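Local coordinates for putative LacI-family transcriptional regulator (Bacteroides fragilis, PDB 3GBV), which is a putative LacI-family transcriptional regulator whose periplasmic-binding-protein-like region probably binds a small effector between two lobes to control DNA binding, at residues Pro16-Leu19 against Trp24-Val27; Lys29-Ala34 against Asn260-Leu265; Asp101-Asp106 against Leu110-Gln115. All blocks are in the same frame, centred on the assembly; numbering follows the deposited sequence.

Interaction 1: Pro16-Leu19 against Trp24-Val27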
loop_
_atom_site.group_PDB
_atom_site.type_symbol
_atom_site.label_atom_id
_atom_site.label_comp_id
_atom_site.label_asym_id
_atom_site.label_seq_id
_atom_site.Cartn_x
_atom_site.Cartn_y
_atom_site.Cartn_z
ATOM N N PRO A 16 -2.627 8.982 23.540
ATOM C CA PRO A 16 -2.349 10.405 23.770
ATOM C C PRO A 16 -3.570 11.271 23.461
ATOM O O PRO A 16 -4.262 11.040 22.466
ATOM C CB PRO A 16 -1.210 10.700 22.791
ATOM C CG PRO A 16 -0.524 9.379 22.632
ATOM C CD PRO A 16 -1.690 8.420 22.550
ATOM N N LYS A 17 -3.841 12.260 24.310
ATOM C CA LYS A 17 -4.963 13.163 24.066
ATOM C C LYS A 17 -4.736 13.746 22.678
ATOM O O LYS A 17 -3.595 13.946 22.262
ATOM C CB LYS A 17 -4.997 14.298 25.101
ATOM C CG LYS A 17 -5.490 13.893 26.493
ATOM C CD LYS A 17 -5.298 15.033 27.499
ATOM C CE LYS A 17 -5.743 14.644 28.910
ATOM N NZ LYS A 17 -5.263 15.626 29.937
ATOM N N HIS A 18 -5.821 14.017 21.962
ATOM C CA HIS A 18 -5.724 14.562 20.615
ATOM C C HIS A 18 -7.057 15.161 20.171
ATOM O O HIS A 18 -8.060 15.051 20.875
ATOM C CB HIS A 18 -5.319 13.452 19.642
ATOM C CG HIS A 18 -6.331 12.354 19.523
ATOM N ND1 HIS A 18 -6.487 11.374 20.478
ATOM C CD2 HIS A 18 -7.271 12.108 18.578
ATOM C CE1 HIS A 18 -7.477 10.573 20.131
ATOM N NE2 HIS A 18 -7.972 10.997 18.981
ATOM N N LEU A 19 -7.060 15.794 18.999
ATOM C CA LEU A 19 -8.274 16.389 18.443
ATOM C C LEU A 19 -8.791 15.448 17.366
ATOM O O LEU A 19 -8.001 14.780 16.699
ATOM C CB LEU A 19 -7.970 17.745 17.801
ATOM C CG LEU A 19 -7.258 18.810 18.636
ATOM C CD1 LEU A 19 -6.958 20.027 17.765
ATOM C CD2 LEU A 19 -8.121 19.193 19.818
ATOM N N TRP A 24 -4.626 9.440 15.943
ATOM C CA TRP A 24 -5.310 8.466 16.779
ATOM C C TRP A 24 -6.785 8.206 16.506
ATOM O O TRP A 24 -7.320 7.162 16.904
ATOM C CB TRP A 24 -5.087 8.831 18.247
ATOM C CG TRP A 24 -3.634 9.047 18.529
ATOM C CD1 TRP A 24 -2.990 10.249 18.674
ATOM C CD2 TRP A 24 -2.624 8.043 18.588
ATOM N NE1 TRP A 24 -1.634 10.049 18.814
ATOM C CE2 TRP A 24 -1.381 8.694 18.764
ATOM C CE3 TRP A 24 -2.638 6.643 18.504
ATOM C CZ2 TRP A 24 -0.170 8.007 18.859
ATOM C CZ3 TRP A 24 -1.436 5.952 18.596
ATOM C CH2 TRP A 24 -0.218 6.637 18.773
ATOM N N THR A 25 -7.446 9.132 15.826
ATOM C CA THR A 25 -8.857 8.935 15.518
ATOM C C THR A 25 -9.073 7.633 14.720
ATOM O O THR A 25 -10.057 6.925 14.914
ATOM C CB THR A 25 -9.403 10.136 14.734
ATOM O OG1 THR A 25 -9.328 11.302 15.564
ATOM C CG2 THR A 25 -10.846 9.908 14.330
ATOM N N ASP A 26 -8.137 7.313 13.835
ATOM C CA ASP A 26 -8.248 6.101 13.037
ATOM C C ASP A 26 -7.992 4.840 13.872
ATOM O O ASP A 26 -8.685 3.830 13.717
ATOM C CB ASP A 26 -7.292 6.166 11.854
ATOM C CG ASP A 26 -7.782 7.107 10.770
ATOM O OD1 ASP A 26 -8.968 6.994 10.390
ATOM O OD2 ASP A 26 -6.985 7.950 10.293
ATOM N N VAL A 27 -6.998 4.903 14.754
ATOM C CA VAL A 27 -6.692 3.768 15.618
ATOM C C VAL A 27 -7.924 3.487 16.476
ATOM O O VAL A 27 -8.266 2.329 16.735
ATOM C CB VAL A 27 -5.503 4.076 16.550
ATOM C CG1 VAL A 27 -5.271 2.905 17.510
ATOM C CG2 VAL A 27 -4.256 4.354 15.718
#
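W24 turns its indole back beside its own backbone N (chi1 -51°), and H18 swings its imidazole in between its backbone N and carbonyl carbon (chi1 64°). The two side chains thereby meet. W24 CB sits over the middle of the imidazole, 3.6 Å from the H18 ring centroid. This is a CH-pi contact made by the methylene, not by the indole. The two rings themselves lie obliquely. P16 supplies the other CH-pi contact. Its CD stands over the W24 five-membered ring, 4.0 Å from the centroid, and the pyrrolidine crosses the indole at about a right angle. H18 ND1 gives its N-H to P16 O at 3.0 Å. That bond lies near the imidazole plane and helps fix the ring's rotation. T25 OG1 lies at the imidazole edge, 3.7 Å from H18 NE2, too far for a hydrogen bond to it. Instead this hydroxyl accepts a hydrogen bond from G21 N. The contact packs the loop leaving strand 9-16 against the N-terminal part of helix 23-37. H49 of the neighbouring strand 43-50 meets the H18 ring, and A76, in the loop after strand 72-75, touches P16 and W24.

Interaction 2: Lys29-Ala34 against Asn260-Leu265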
loop_
_atom_site.group_PDB
_atom_site.type_symbol
_atom_site.label_atom_id
_atom_site.label_comp_id
_atom_site.label_asym_id
_atom_site.label_seq_id
_atom_site.Cartn_x
_atom_site.Cartn_y
_atom_site.Cartn_z
ATOM N N LYS A 29 -11.088 4.144 15.684
ATOM C CA LYS A 29 -12.132 3.549 14.860
ATOM C C LYS A 29 -11.826 2.058 14.815
ATOM O O LYS A 29 -12.718 1.226 14.976
ATOM C CB LYS A 29 -12.122 4.115 13.430
ATOM C CG LYS A 29 -12.566 5.572 13.310
ATOM C CD LYS A 29 -12.854 5.957 11.859
ATOM C CE LYS A 29 -13.131 7.454 11.719
ATOM N NZ LYS A 29 -14.226 7.921 12.630
ATOM N N GLY A 30 -10.550 1.732 14.617
ATOM C CA GLY A 30 -10.142 0.340 14.565
ATOM C C GLY A 30 -10.614 -0.411 15.794
ATOM O O GLY A 30 -11.221 -1.474 15.682
ATOM N N ILE A 31 -10.332 0.149 16.966
ATOM C CA ILE A 31 -10.726 -0.456 18.228
ATOM C C ILE A 31 -12.241 -0.663 18.268
ATOM O O ILE A 31 -12.726 -1.728 18.661
ATOM C CB ILE A 31 -10.297 0.439 19.418
ATOM C CG1 ILE A 31 -8.764 0.433 19.556
ATOM C CG2 ILE A 31 -10.946 -0.046 20.700
ATOM C CD1 ILE A 31 -8.229 1.525 20.476
ATOM N N ARG A 32 -12.990 0.355 17.856
ATOM C CA ARG A 32 -14.443 0.258 17.860
ATOM C C ARG A 32 -14.931 -0.866 16.955
ATOM O O ARG A 32 -15.775 -1.670 17.354
ATOM C CB ARG A 32 -15.075 1.586 17.425
ATOM C CG ARG A 32 -14.918 2.695 18.443
ATOM C CD ARG A 32 -15.481 2.248 19.769
ATOM N NE ARG A 32 -15.145 3.152 20.863
ATOM C CZ ARG A 32 -15.433 2.905 22.138
ATOM N NH1 ARG A 32 -16.061 1.780 22.467
ATOM N NH2 ARG A 32 -15.091 3.773 23.086
ATOM N N GLU A 33 -14.400 -0.920 15.737
ATOM C CA GLU A 33 -14.786 -1.957 14.798
ATOM C C GLU A 33 -14.521 -3.325 15.422
ATOM O O GLU A 33 -15.298 -4.260 15.226
ATOM C CB GLU A 33 -14.005 -1.808 13.493
ATOM C CG GLU A 33 -14.337 -2.846 12.420
ATOM C CD GLU A 33 -15.797 -2.808 11.986
ATOM O OE1 GLU A 33 -16.301 -1.700 11.674
ATOM O OE2 GLU A 33 -16.437 -3.884 11.950
ATOM N N ALA A 34 -13.432 -3.437 16.179
ATOM C CA ALA A 34 -13.083 -4.702 16.829
ATOM C C ALA A 34 -14.058 -5.053 17.953
ATOM O O ALA A 34 -14.418 -6.214 18.136
ATOM C CB ALA A 34 -11.658 -4.641 17.374
ATOM N N ASN A 260 -6.351 -4.947 15.405
ATOM C CA ASN A 260 -5.493 -6.062 15.809
ATOM C C ASN A 260 -5.134 -6.081 17.294
ATOM O O ASN A 260 -5.003 -7.152 17.885
ATOM C CB ASN A 260 -4.214 -6.064 14.979
ATOM C CG ASN A 260 -4.406 -6.720 13.637
ATOM O OD1 ASN A 260 -5.502 -6.705 13.080
ATOM N ND2 ASN A 260 -3.337 -7.293 13.099
ATOM N N SER A 261 -4.966 -4.911 17.900
ATOM C CA SER A 261 -4.629 -4.866 19.318
ATOM C C SER A 261 -5.691 -5.584 20.130
ATOM O O SER A 261 -5.380 -6.435 20.965
ATOM C CB SER A 261 -4.504 -3.420 19.812
ATOM O OG SER A 261 -3.325 -2.817 19.307
ATOM N N ILE A 262 -6.949 -5.236 19.864
ATOM C CA ILE A 262 -8.093 -5.819 20.562
ATOM C C ILE A 262 -8.251 -7.292 20.213
ATOM O O ILE A 262 -8.528 -8.125 21.082
ATOM C CB ILE A 262 -9.398 -5.094 20.191
ATOM C CG1 ILE A 262 -9.260 -3.592 20.453
ATOM C CG2 ILE A 262 -10.550 -5.669 21.007
ATOM C CD1 ILE A 262 -9.058 -3.232 21.910
ATOM N N LYS A 263 -8.086 -7.611 18.934
ATOM C CA LYS A 263 -8.195 -8.994 18.480
ATOM C C LYS A 263 -7.186 -9.862 19.240
ATOM O O LYS A 263 -7.532 -10.931 19.751
ATOM C CB LYS A 263 -7.918 -9.079 16.977
ATOM C CG LYS A 263 -8.019 -10.491 16.409
ATOM C CD LYS A 263 -7.642 -10.520 14.938
ATOM C CE LYS A 263 -7.743 -11.924 14.363
ATOM N NZ LYS A 263 -6.877 -12.884 15.102
ATOM N N THR A 264 -5.943 -9.386 19.310
ATOM C CA THR A 264 -4.874 -10.101 20.004
ATOM C C THR A 264 -5.216 -10.328 21.477
ATOM O O THR A 264 -4.938 -11.387 22.027
ATOM C CB THR A 264 -3.545 -9.329 19.932
ATOM O OG1 THR A 264 -3.195 -9.079 18.558
ATOM C CG2 THR A 264 -2.439 -10.139 20.598
ATOM N N LEU A 265 -5.812 -9.330 22.114
ATOM C CA LEU A 265 -6.190 -9.455 23.513
ATOM C C LEU A 265 -7.311 -10.480 23.672
ATOM O O LEU A 265 -7.312 -11.268 24.618
ATOM C CB LEU A 265 -6.641 -8.099 24.065
ATOM C CG LEU A 265 -5.513 -7.090 24.266
ATOM C CD1 LEU A 265 -6.068 -5.746 24.752
ATOM C CD2 LEU A 265 -4.529 -7.651 25.279
#
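Two residues before I262, the residue that meets I31 and A34, the carbonyl oxygen N260 O is gripped twice by T264. The hydroxyl T264 OG1 donates to N260 O at 2.7 Å, and the amide T264 N donates to the same oxygen N260 O at 2.8 Å. They come from opposite faces of the carbonyl plane, with the hydroxyl 36° out of it. The threonine hydroxyl is thus satisfied inside its own helix, as is common for threonine in helices. S261 OG does the same with Q257 O.

The contact between the helices is wholly apolar. A34 CB meets the branch point of I262, 3.6 Å from I262 CB, and also touches I262 CG2 at 3.9 Å. The small methyl lets the two backbones come close, with A34 CA and I262 CA 6.3 Å apart. I31 adds the second patch. Its CG2 methyl, anti to the backbone N, meets CG1 and CD1 of I262, with I31 CG2 3.9 Å from I262 CD1. The two isoleucine side chains cross at about a right angle. I262 bends at its end (chi2 -64°), and its CG1 is touched by both I31 CG2 and A34 CB. All three residues are buried.

Helix 23-37 and helix 254-270 lie side by side on one face of the parallel sheet. I31 and I262 both rest on C13 of strand 9-16, and they also reach A45 and I43 of strand 43-50. S261, T264 and L265 cover I98 of strand 97-100.

Interaction 3: Asp101-Asp106 against Leu110-Gln115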
loop_
_atom_site.group_PDB
_atom_site.type_symbol
_atom_site.label_atom_id
_atom_site.label_comp_id
_atom_site.label_asym_id
_atom_site.label_seq_id
_atom_site.Cartn_x
_atom_site.Cartn_y
_atom_site.Cartn_z
ATOM N N ASP A 101 2.465 1.485 17.844
ATOM C CA ASP A 101 3.280 2.581 17.343
ATOM C C ASP A 101 4.751 2.538 17.764
ATOM O O ASP A 101 5.636 2.392 16.920
ATOM C CB ASP A 101 2.669 3.913 17.757
ATOM C CG ASP A 101 3.274 5.061 17.013
ATOM O OD1 ASP A 101 3.176 5.051 15.765
ATOM O OD2 ASP A 101 3.851 5.951 17.667
ATOM N N SER A 102 5.013 2.669 19.063
ATOM C CA SER A 102 6.383 2.637 19.571
ATOM C C SER A 102 6.599 1.452 20.501
ATOM O O SER A 102 5.684 1.043 21.217
ATOM C CB SER A 102 6.705 3.918 20.355
ATOM O OG SER A 102 6.626 5.079 19.550
ATOM N N GLN A 103 7.816 0.912 20.491
ATOM C CA GLN A 103 8.173 -0.197 21.373
ATOM C C GLN A 103 8.972 0.436 22.511
ATOM O O GLN A 103 9.471 1.556 22.377
ATOM C CB GLN A 103 9.075 -1.221 20.665
ATOM C CG GLN A 103 8.630 -1.637 19.277
ATOM C CD GLN A 103 9.555 -2.671 18.649
ATOM O OE1 GLN A 103 9.634 -3.810 19.113
ATOM N NE2 GLN A 103 10.265 -2.275 17.588
ATOM N N ILE A 104 9.068 -0.276 23.628
ATOM C CA ILE A 104 9.840 0.166 24.788
ATOM C C ILE A 104 10.670 -1.071 25.122
ATOM O O ILE A 104 10.266 -1.922 25.914
ATOM C CB ILE A 104 8.928 0.558 25.993
ATOM C CG1 ILE A 104 8.112 1.814 25.646
ATOM C CG2 ILE A 104 9.782 0.814 27.235
ATOM C CD1 ILE A 104 7.238 2.333 26.774
ATOM N N LYS A 105 11.821 -1.162 24.468
ATOM C CA LYS A 105 12.742 -2.280 24.601
ATOM C C LYS A 105 12.992 -2.846 25.994
ATOM O O LYS A 105 12.972 -4.065 26.174
ATOM C CB LYS A 105 14.078 -1.911 23.948
ATOM C CG LYS A 105 13.992 -1.778 22.428
ATOM C CD LYS A 105 13.751 -3.138 21.778
ATOM C CE LYS A 105 13.406 -3.004 20.312
ATOM N NZ LYS A 105 14.401 -2.156 19.615
ATOM N N ASP A 106 13.227 -1.985 26.977
ATOM C CA ASP A 106 13.494 -2.465 28.328
ATOM C C ASP A 106 12.238 -2.968 29.041
ATOM O O ASP A 106 12.300 -3.358 30.206
ATOM C CB ASP A 106 14.153 -1.367 29.164
ATOM C CG ASP A 106 13.193 -0.257 29.527
ATOM O OD1 ASP A 106 12.558 0.311 28.610
ATOM O OD2 ASP A 106 13.071 0.049 30.733
ATOM N N LEU A 110 3.161 -7.975 25.465
ATOM C CA LEU A 110 2.651 -9.259 25.023
ATOM C C LEU A 110 2.762 -9.252 23.509
ATOM O O LEU A 110 3.104 -10.265 22.900
ATOM C CB LEU A 110 1.183 -9.421 25.415
ATOM C CG LEU A 110 0.407 -10.512 24.663
ATOM C CD1 LEU A 110 0.899 -11.900 25.072
ATOM C CD2 LEU A 110 -1.071 -10.365 24.967
ATOM N N ALA A 111 2.478 -8.088 22.919
ATOM C CA ALA A 111 2.523 -7.909 21.470
ATOM C C ALA A 111 2.696 -6.438 21.072
ATOM O O ALA A 111 2.339 -5.526 21.827
ATOM C CB ALA A 111 1.259 -8.470 20.845
ATOM N N PHE A 112 3.240 -6.224 19.876
ATOM C CA PHE A 112 3.487 -4.888 19.346
ATOM C C PHE A 112 2.964 -4.777 17.929
ATOM O O PHE A 112 3.120 -5.695 17.123
ATOM C CB PHE A 112 4.988 -4.573 19.335
ATOM C CG PHE A 112 5.354 -3.344 18.528
ATOM C CD1 PHE A 112 5.073 -2.069 19.004
ATOM C CD2 PHE A 112 5.973 -3.471 17.286
ATOM C CE1 PHE A 112 5.403 -0.934 18.254
ATOM C CE2 PHE A 112 6.310 -2.345 16.528
ATOM C CZ PHE A 112 6.023 -1.077 17.013
ATOM N N PHE A 113 2.344 -3.639 17.641
ATOM C CA PHE A 113 1.792 -3.351 16.326
ATOM C C PHE A 113 2.278 -1.966 15.957
ATOM O O PHE A 113 1.976 -0.979 16.647
ATOM C CB PHE A 113 0.260 -3.371 16.351
ATOM C CG PHE A 113 -0.325 -4.739 16.534
ATOM C CD1 PHE A 113 -0.501 -5.582 15.447
ATOM C CD2 PHE A 113 -0.671 -5.200 17.802
ATOM C CE1 PHE A 113 -1.004 -6.865 15.616
ATOM C CE2 PHE A 113 -1.174 -6.482 17.981
ATOM C CZ PHE A 113 -1.341 -7.316 16.886
ATOM N N GLY A 114 3.040 -1.906 14.872
ATOM C CA GLY A 114 3.583 -0.651 14.399
ATOM C C GLY A 114 4.609 -0.928 13.317
ATOM O O GLY A 114 4.883 -2.086 12.983
ATOM N N GLN A 115 5.185 0.124 12.757
ATOM C CA GLN A 115 6.174 -0.069 11.721
ATOM C C GLN A 115 7.529 -0.391 12.305
ATOM O O GLN A 115 7.797 -0.152 13.485
ATOM C CB GLN A 115 6.340 1.185 10.858
ATOM C CG GLN A 115 5.134 1.607 10.057
ATOM C CD GLN A 115 5.476 2.691 9.058
ATOM O OE1 GLN A 115 6.252 3.603 9.352
ATOM N NE2 GLN A 115 4.890 2.607 7.875
#
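Q103 lays its side chain over one face of the F112 ring, and the CH-pi contact is the main apolar one. Q103 CG is 3.4 Å from the ring centroid of F112 and only 8° off the ring normal. The chain runs on extended to CD, and chi3 (67°) turns the amide nearly flat to the ring. The amide and ring planes are 20° apart and stacked, with Q103 CD 3.9 Å from F112 CD2. F112 has its CG anti to the backbone N, which sends the ring toward the loop. The backbone of the loop takes the ring's rim: D101 O lies 3.5 Å from F112 CZ, near the ring plane. G114 N of the same strand lies over the other face of F112, toward its rim.

The one hydrogen bond between the segments is from backbone to backbone. D101 N donates to F113 O at 2.8 Å, continuing the pairing of strands 97-100 and 111-114 by one residue past the first strand's end.

Toward the second lobe, D101 O and Q115 O both accept from Q153 NE2, and Q103 O accepts from N152 ND2. A 1,2-ethanediol, probably from crystallisation, lies beside D101, where a ligand cleft would be expected in this family. Strand 111-114 pairs with strands 97-100 and 278-280, Y280 of the latter touches both Q103 and F112, and the F113 side chain packs under helix 254-270.

In the fold
All three interactions lie in the lobe built on the parallel sheet 43-50, 9-16, 72-75, 97-100, 111-114, 278-280. Their centres are 15 to 18 Å apart. Interactions 1 and 2 follow each other along helix 23-37. Interaction 3 is nested in the long loop of chain that interaction 2 closes. F113 of interaction 3 packs against N260, S261 and T264, so helix 254-270 joins interactions 2 and 3. W24 touches D101, which brings interactions 1 and 3 together at the loop ends of the strands. A ligand cleft would be expected there in this family, while interaction 2 lies farther back in the lobe.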